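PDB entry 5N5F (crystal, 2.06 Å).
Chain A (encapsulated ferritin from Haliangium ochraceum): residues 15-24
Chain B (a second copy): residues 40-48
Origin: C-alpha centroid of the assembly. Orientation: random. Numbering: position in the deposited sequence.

Chain A 15-24: SEETKNMHRA
Chain B (40-48) QRADACSEP

In this contact between two copies of the encapsulated ferritin, the first turns of a helix in chain A pack against the C-terminal end of a helix in chain B and the loop that follows it. Ser A15 occupies the N-cap position, with phi/psi of -70/156 and chi1 p, and residues 16-24 are helical, with i to i+4 backbone hydrogen bonds from Lys A19 N to Ser A15 O (3.0 Å) through Ala A24 N to Asn A20 O (3.1 Å). Ser A15 OG donates to Thr A18 OG1 at 2.9 Å. In chain B the helix runs through Ala B44; Cys B45 leaves it at -52/143, Ser B46 adopts -117/4 and Glu B47 -118/122, before a new helix begins at Pro B48. The two stretches run in opposite senses, so that Asn A20 lies beside Cys B45 (CA to CA 6.6 Å) and Arg A23 beside Arg B41 (CA to CA 6.4 Å). Together they bury 334 Å².

Asn A20 is the polar centre of the contact. Its CA-to-CB bond points toward chain B, and chi1 m with chi2 of -35° presents the amide to the loop. Asn A20 ND2 donates to Ser B46 OG at 2.6 Å, while Asn A20 OD1 accepts a weak but nearly straight hydrogen bond from Ser B46 N at 3.5 Å (163°). One buried carboxamide thus serves both the backbone and the side chain of the second residue past the end of the helix, a pairing suited to a side chain carrying both donor and acceptor. Asn A20 OD1 also receives a weak hydrogen bond from Arg A23 NH1 at 3.2 Å, one turn along the same helix.

The CA-to-CB bond of Ser B46 points toward chain A, and chi1 is p. The position of its hydroxyl is less certain than the rest: Ser B46 OG is modelled only 2.3 Å from Glu A16 OE2, too close for a hydrogen bond. Glu A16 (chi1 t, chi2 p, chi3 27°) also forms a long salt bridge within its helix, Lys A19 NZ to Glu A16 OE1 at 3.7 Å.

Arg A23 contributes the largest covered area, 103 Å². From a sideways CA-to-CB bond, its m, t, t chain with chi4 of 98° extends to the end of the chain B helix, where Ala B44 O and Cys B45 N lie over one face of the guanidinium. Arg A23 NH2 comes within 3.3 Å of Ala B44 CB. Arg A23 NE and NH2 find hydrogen bonds elsewhere in the structure. Beneath it, Cys B45 N is already engaged in weak hydrogen bonds to Arg B41 O (2.8 Å) and Ala B42 O (3.3 Å).

Arg B41 (m, t, m, chi4 -93°) packs its aliphatic portion on chain A, with Arg B41 CD 4.1 Å from Arg A23 CB; its guanidinium nitrogens are satisfied elsewhere. Glu B47 turns its side-chain end away and caps the next helix.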

ATOM      1  N   SER A  15      18.659  18.405  -8.956  1.00 47.42           N
ATOM      2  CA  SER A  15      19.869  18.325  -9.755  1.00 47.03           C
ATOM      3  C   SER A  15      20.037  16.913 -10.308  1.00 46.33           C
ATOM      4  O   SER A  15      19.516  15.936  -9.762  1.00 44.82           O
ATOM      5  CB  SER A  15      21.093  18.710  -8.923  1.00 44.83           C
ATOM      6  OG  SER A  15      21.316  17.784  -7.873  1.00 46.45           O
ATOM      7  N   GLU A  16      20.773  16.815 -11.417  1.00 49.86           N
ATOM      8  CA  GLU A  16      21.041  15.505 -12.002  1.00 52.83           C
ATOM      9  C   GLU A  16      21.768  14.602 -11.016  1.00 48.54           C
ATOM     10  O   GLU A  16      21.554  13.385 -11.015  1.00 49.09           O
ATOM     11  CB  GLU A  16      21.858  15.657 -13.286  1.00 57.77           C
ATOM     12  CG  GLU A  16      22.005  14.368 -14.082  1.00 62.26           C
ATOM     13  CD  GLU A  16      20.690  13.885 -14.664  1.00 66.20           C
ATOM     14  OE1 GLU A  16      19.803  14.729 -14.914  1.00 70.84           O
ATOM     15  OE2 GLU A  16      20.540  12.661 -14.868  1.00 64.51           O
ATOM     16  N   GLU A  17      22.620  15.179 -10.164  1.00 46.86           N
ATOM     17  CA  GLU A  17      23.319  14.382  -9.160  1.00 47.51           C
ATOM     18  C   GLU A  17      22.349  13.825  -8.127  1.00 41.18           C
ATOM     19  O   GLU A  17      22.494  12.681  -7.686  1.00 40.14           O
ATOM     20  CB  GLU A  17      24.400  15.222  -8.479  1.00 47.33           C
ATOM     21  CG  GLU A  17      25.635  15.468  -9.336  1.00 64.21           C
ATOM     22  CD  GLU A  17      25.352  16.342 -10.547  1.00 75.16           C
ATOM     23  OE1 GLU A  17      24.226  16.875 -10.650  1.00 67.56           O
ATOM     24  OE2 GLU A  17      26.259  16.495 -11.395  1.00 77.54           O
ATOM     25  N   THR A  18      21.356  14.621  -7.725  1.00 41.95           N
ATOM     26  CA  THR A  18      20.340  14.117  -6.807  1.00 38.90           C
ATOM     27  C   THR A  18      19.549  12.981  -7.442  1.00 38.89           C
ATOM     28  O   THR A  18      19.298  11.955  -6.801  1.00 39.27           O
ATOM     29  CB  THR A  18      19.404  15.249  -6.384  1.00 40.16           C
ATOM     30  OG1 THR A  18      20.147  16.245  -5.670  1.00 40.10           O
ATOM     31  CG2 THR A  18      18.277  14.728  -5.489  1.00 42.03           C
ATOM     32  N   LYS A  19      19.151  13.147  -8.706  1.00 39.37           N
ATOM     33  CA  LYS A  19      18.360  12.115  -9.369  1.00 42.66           C
ATOM     34  C   LYS A  19      19.172  10.841  -9.575  1.00 38.77           C
ATOM     35  O   LYS A  19      18.652   9.736  -9.392  1.00 36.95           O
ATOM     36  CB  LYS A  19      17.827  12.640 -10.703  1.00 42.90           C
ATOM     37  CG  LYS A  19      16.844  13.795 -10.560  1.00 44.87           C
ATOM     38  CD  LYS A  19      15.840  13.830 -11.705  1.00 56.01           C
ATOM     39  CE  LYS A  19      16.480  14.264 -13.012  1.00 58.11           C
ATOM     40  NZ  LYS A  19      16.812  15.713 -13.004  1.00 54.90           N
ATOM     41  N   ASN A  20      20.450  10.969  -9.943  1.00 40.32           N
ATOM     42  CA  ASN A  20      21.284   9.780 -10.092  1.00 42.29           C
ATOM     43  C   ASN A  20      21.540   9.116  -8.745  1.00 37.40           C
ATOM     44  O   ASN A  20      21.568   7.884  -8.650  1.00 37.50           O
ATOM     45  CB  ASN A  20      22.606  10.137 -10.774  1.00 41.68           C
ATOM     46  CG  ASN A  20      22.467  10.282 -12.280  1.00 46.62           C
ATOM     47  OD1 ASN A  20      21.691   9.567 -12.920  1.00 47.28           O
ATOM     48  ND2 ASN A  20      23.223  11.208 -12.853  1.00 52.01           N
ATOM     49  N   MET A  21      21.720   9.913  -7.690  1.00 34.51           N
ATOM     50  CA  MET A  21      21.887   9.341  -6.359  1.00 32.55           C
ATOM     51  C   MET A  21      20.625   8.611  -5.920  1.00 35.40           C
ATOM     52  O   MET A  21      20.696   7.538  -5.308  1.00 35.12           O
ATOM     53  CB  MET A  21      22.239  10.438  -5.357  1.00 36.54           C
ATOM     54  CG  MET A  21      22.745   9.923  -4.016  1.00 38.43           C
ATOM     55  SD  MET A  21      24.271   8.956  -4.130  1.00 41.65           S
ATOM     56  CE  MET A  21      25.364  10.113  -4.944  1.00 38.55           C
ATOM     57  N   HIS A  22      19.458   9.186  -6.212  1.00 34.15           N
ATOM     58  CA  HIS A  22      18.204   8.509  -5.910  1.00 33.25           C
ATOM     59  C   HIS A  22      18.160   7.136  -6.568  1.00 34.69           C
ATOM     60  O   HIS A  22      17.813   6.133  -5.929  1.00 34.18           O
ATOM     61  CB  HIS A  22      17.027   9.366  -6.375  1.00 36.23           C
ATOM     62  CG  HIS A  22      15.763   8.594  -6.578  1.00 34.96           C
ATOM     63  ND1 HIS A  22      15.071   8.017  -5.535  1.00 33.30           N
ATOM     64  CD2 HIS A  22      15.073   8.289  -7.702  1.00 37.73           C
ATOM     65  CE1 HIS A  22      14.003   7.401  -6.007  1.00 40.16           C
ATOM     66  NE2 HIS A  22      13.981   7.550  -7.320  1.00 37.06           N
ATOM     67  N   ARG A  23      18.512   7.072  -7.851  1.00 35.53           N
ATOM     68  CA  ARG A  23      18.505   5.796  -8.556  1.00 33.17           C
ATOM     69  C   ARG A  23      19.397   4.784  -7.850  1.00 34.69           C
ATOM     70  O   ARG A  23      18.997   3.636  -7.625  1.00 33.01           O
ATOM     71  CB  ARG A  23      18.944   5.999 -10.005  1.00 33.24           C
ATOM     72  CG  ARG A  23      18.002   6.894 -10.790  1.00 34.89           C
ATOM     73  CD  ARG A  23      18.337   6.940 -12.270  1.00 36.12           C
ATOM     74  NE  ARG A  23      17.325   7.688 -13.010  1.00 42.59           N
ATOM     75  CZ  ARG A  23      17.427   8.962 -13.381  1.00 44.86           C
ATOM     76  NH1 ARG A  23      18.514   9.671 -13.106  1.00 38.77           N
ATOM     77  NH2 ARG A  23      16.428   9.529 -14.045  1.00 43.17           N
ATOM     78  N   ALA A  24      20.604   5.202  -7.467  1.00 30.36           N
ATOM     79  CA  ALA A  24      21.518   4.277  -6.806  1.00 31.69           C
ATOM     80  C   ALA A  24      21.039   3.932  -5.401  1.00 31.22           C
ATOM     81  O   ALA A  24      21.207   2.794  -4.946  1.00 31.05           O
ATOM     82  CB  ALA A  24      22.929   4.870  -6.764  1.00 29.52           C
TER
ATOM     83  N   GLN B  40      14.864   0.024 -16.438  1.00 34.48           N
ATOM     84  CA  GLN B  40      14.295   1.368 -16.419  1.00 36.69           C
ATOM     85  C   GLN B  40      15.291   2.382 -15.863  1.00 39.63           C
ATOM     86  O   GLN B  40      15.477   3.466 -16.429  1.00 35.72           O
ATOM     87  CB  GLN B  40      13.011   1.377 -15.593  1.00 39.31           C
ATOM     88  CG  GLN B  40      11.844   0.657 -16.236  1.00 39.41           C
ATOM     89  CD  GLN B  40      10.592   0.734 -15.391  1.00 36.91           C
ATOM     90  OE1 GLN B  40      10.301   1.766 -14.786  1.00 37.79           O
ATOM     91  NE2 GLN B  40       9.844  -0.366 -15.336  1.00 39.80           N
ATOM     92  N   ARG B  41      15.932   2.052 -14.741  1.00 32.13           N
ATOM     93  CA  ARG B  41      16.853   2.999 -14.122  1.00 38.47           C
ATOM     94  C   ARG B  41      18.117   3.176 -14.953  1.00 40.02           C
ATOM     95  O   ARG B  41      18.668   4.282 -15.009  1.00 37.77           O
ATOM     96  CB  ARG B  41      17.192   2.545 -12.702  1.00 34.30           C
ATOM     97  CG  ARG B  41      16.009   2.661 -11.744  1.00 39.20           C
ATOM     98  CD  ARG B  41      16.452   2.733 -10.292  1.00 44.30           C
ATOM     99  NE  ARG B  41      16.797   1.423  -9.752  1.00 47.52           N
ATOM    100  CZ  ARG B  41      15.958   0.627  -9.093  1.00 42.23           C
ATOM    101  NH1 ARG B  41      14.702   0.996  -8.878  1.00 43.39           N
ATOM    102  NH2 ARG B  41      16.382  -0.547  -8.645  1.00 40.99           N
ATOM    103  N   ALA B  42      18.582   2.115 -15.619  1.00 36.39           N
ATOM    104  CA  ALA B  42      19.744   2.244 -16.493  1.00 42.06           C
ATOM    105  C   ALA B  42      19.423   3.101 -17.713  1.00 43.92           C
ATOM    106  O   ALA B  42      20.279   3.856 -18.189  1.00 50.89           O
ATOM    107  CB  ALA B  42      20.236   0.864 -16.921  1.00 41.15           C
ATOM    108  N   ASP B  43      18.194   3.004 -18.227  1.00 39.83           N
ATOM    109  CA  ASP B  43      17.791   3.835 -19.358  1.00 41.02           C
ATOM    110  C   ASP B  43      17.818   5.314 -18.996  1.00 43.11           C
ATOM    111  O   ASP B  43      18.368   6.138 -19.735  1.00 39.86           O
ATOM    112  CB  ASP B  43      16.393   3.435 -19.828  1.00 40.12           C
ATOM    113  CG  ASP B  43      16.419   2.324 -20.855  1.00 51.57           C
ATOM    114  OD1 ASP B  43      17.443   1.609 -20.931  1.00 49.03           O
ATOM    115  OD2 ASP B  43      15.413   2.167 -21.584  1.00 43.64           O
ATOM    116  N   ALA B  44      17.198   5.674 -17.871  1.00 39.85           N
ATOM    117  CA  ALA B  44      17.157   7.061 -17.437  1.00 43.25           C
ATOM    118  C   ALA B  44      18.478   7.527 -16.841  1.00 44.60           C
ATOM    119  O   ALA B  44      18.678   8.736 -16.691  1.00 43.34           O
ATOM    120  CB  ALA B  44      16.034   7.256 -16.417  1.00 43.14           C
ATOM    121  N   CYS B  45      19.370   6.599 -16.505  1.00 48.98           N
ATOM    122  CA  CYS B  45      20.682   6.947 -15.980  1.00 49.84           C
ATOM    123  C   CYS B  45      21.380   7.938 -16.903  1.00 53.49           C
ATOM    124  O   CYS B  45      21.253   7.866 -18.126  1.00 53.97           O
ATOM    125  CB  CYS B  45      21.530   5.682 -15.835  1.00 47.83           C
ATOM    126  SG  CYS B  45      22.760   5.727 -14.519  1.00 64.24           S
ATOM    127  N   SER B  46      22.121   8.872 -16.301  1.00 54.55           N
ATOM    128  CA  SER B  46      22.917   9.838 -17.045  1.00 55.58           C
ATOM    129  C   SER B  46      24.409   9.708 -16.772  1.00 55.76           C
ATOM    130  O   SER B  46      25.190  10.521 -17.281  1.00 58.70           O
ATOM    131  CB  SER B  46      22.464  11.268 -16.722  1.00 56.06           C
ATOM    132  OG  SER B  46      22.464  11.496 -15.323  1.00 56.95           O
ATOM    133  N   GLU B  47      24.827   8.719 -15.989  1.00 52.23           N
ATOM    134  CA  GLU B  47      26.232   8.498 -15.669  1.00 50.41           C
ATOM    135  C   GLU B  47      26.644   7.134 -16.210  1.00 51.21           C
ATOM    136  O   GLU B  47      26.026   6.120 -15.840  1.00 50.29           O
ATOM    137  CB  GLU B  47      26.453   8.572 -14.156  1.00 54.63           C
ATOM    138  CG  GLU B  47      27.856   8.992 -13.750  1.00 54.50           C
ATOM    139  CD  GLU B  47      28.862   7.866 -13.868  1.00 51.21           C
ATOM    140  OE1 GLU B  47      28.547   6.740 -13.432  1.00 50.83           O
ATOM    141  OE2 GLU B  47      29.966   8.104 -14.402  1.00 57.19           O
ATOM    142  N   PRO B  48      27.649   7.042 -17.087  1.00 51.13           N
ATOM    143  CA  PRO B  48      27.987   5.727 -17.666  1.00 52.28           C
ATOM    144  C   PRO B  48      28.415   4.696 -16.638  1.00 48.84           C
ATOM    145  O   PRO B  48      28.128   3.504 -16.814  1.00 44.50           O
ATOM    146  CB  PRO B  48      29.129   6.053 -18.641  1.00 52.61           C
ATOM    147  CG  PRO B  48      29.003   7.512 -18.917  1.00 56.94           C
ATOM    148  CD  PRO B  48      28.476   8.119 -17.657  1.00 54.58           C
TER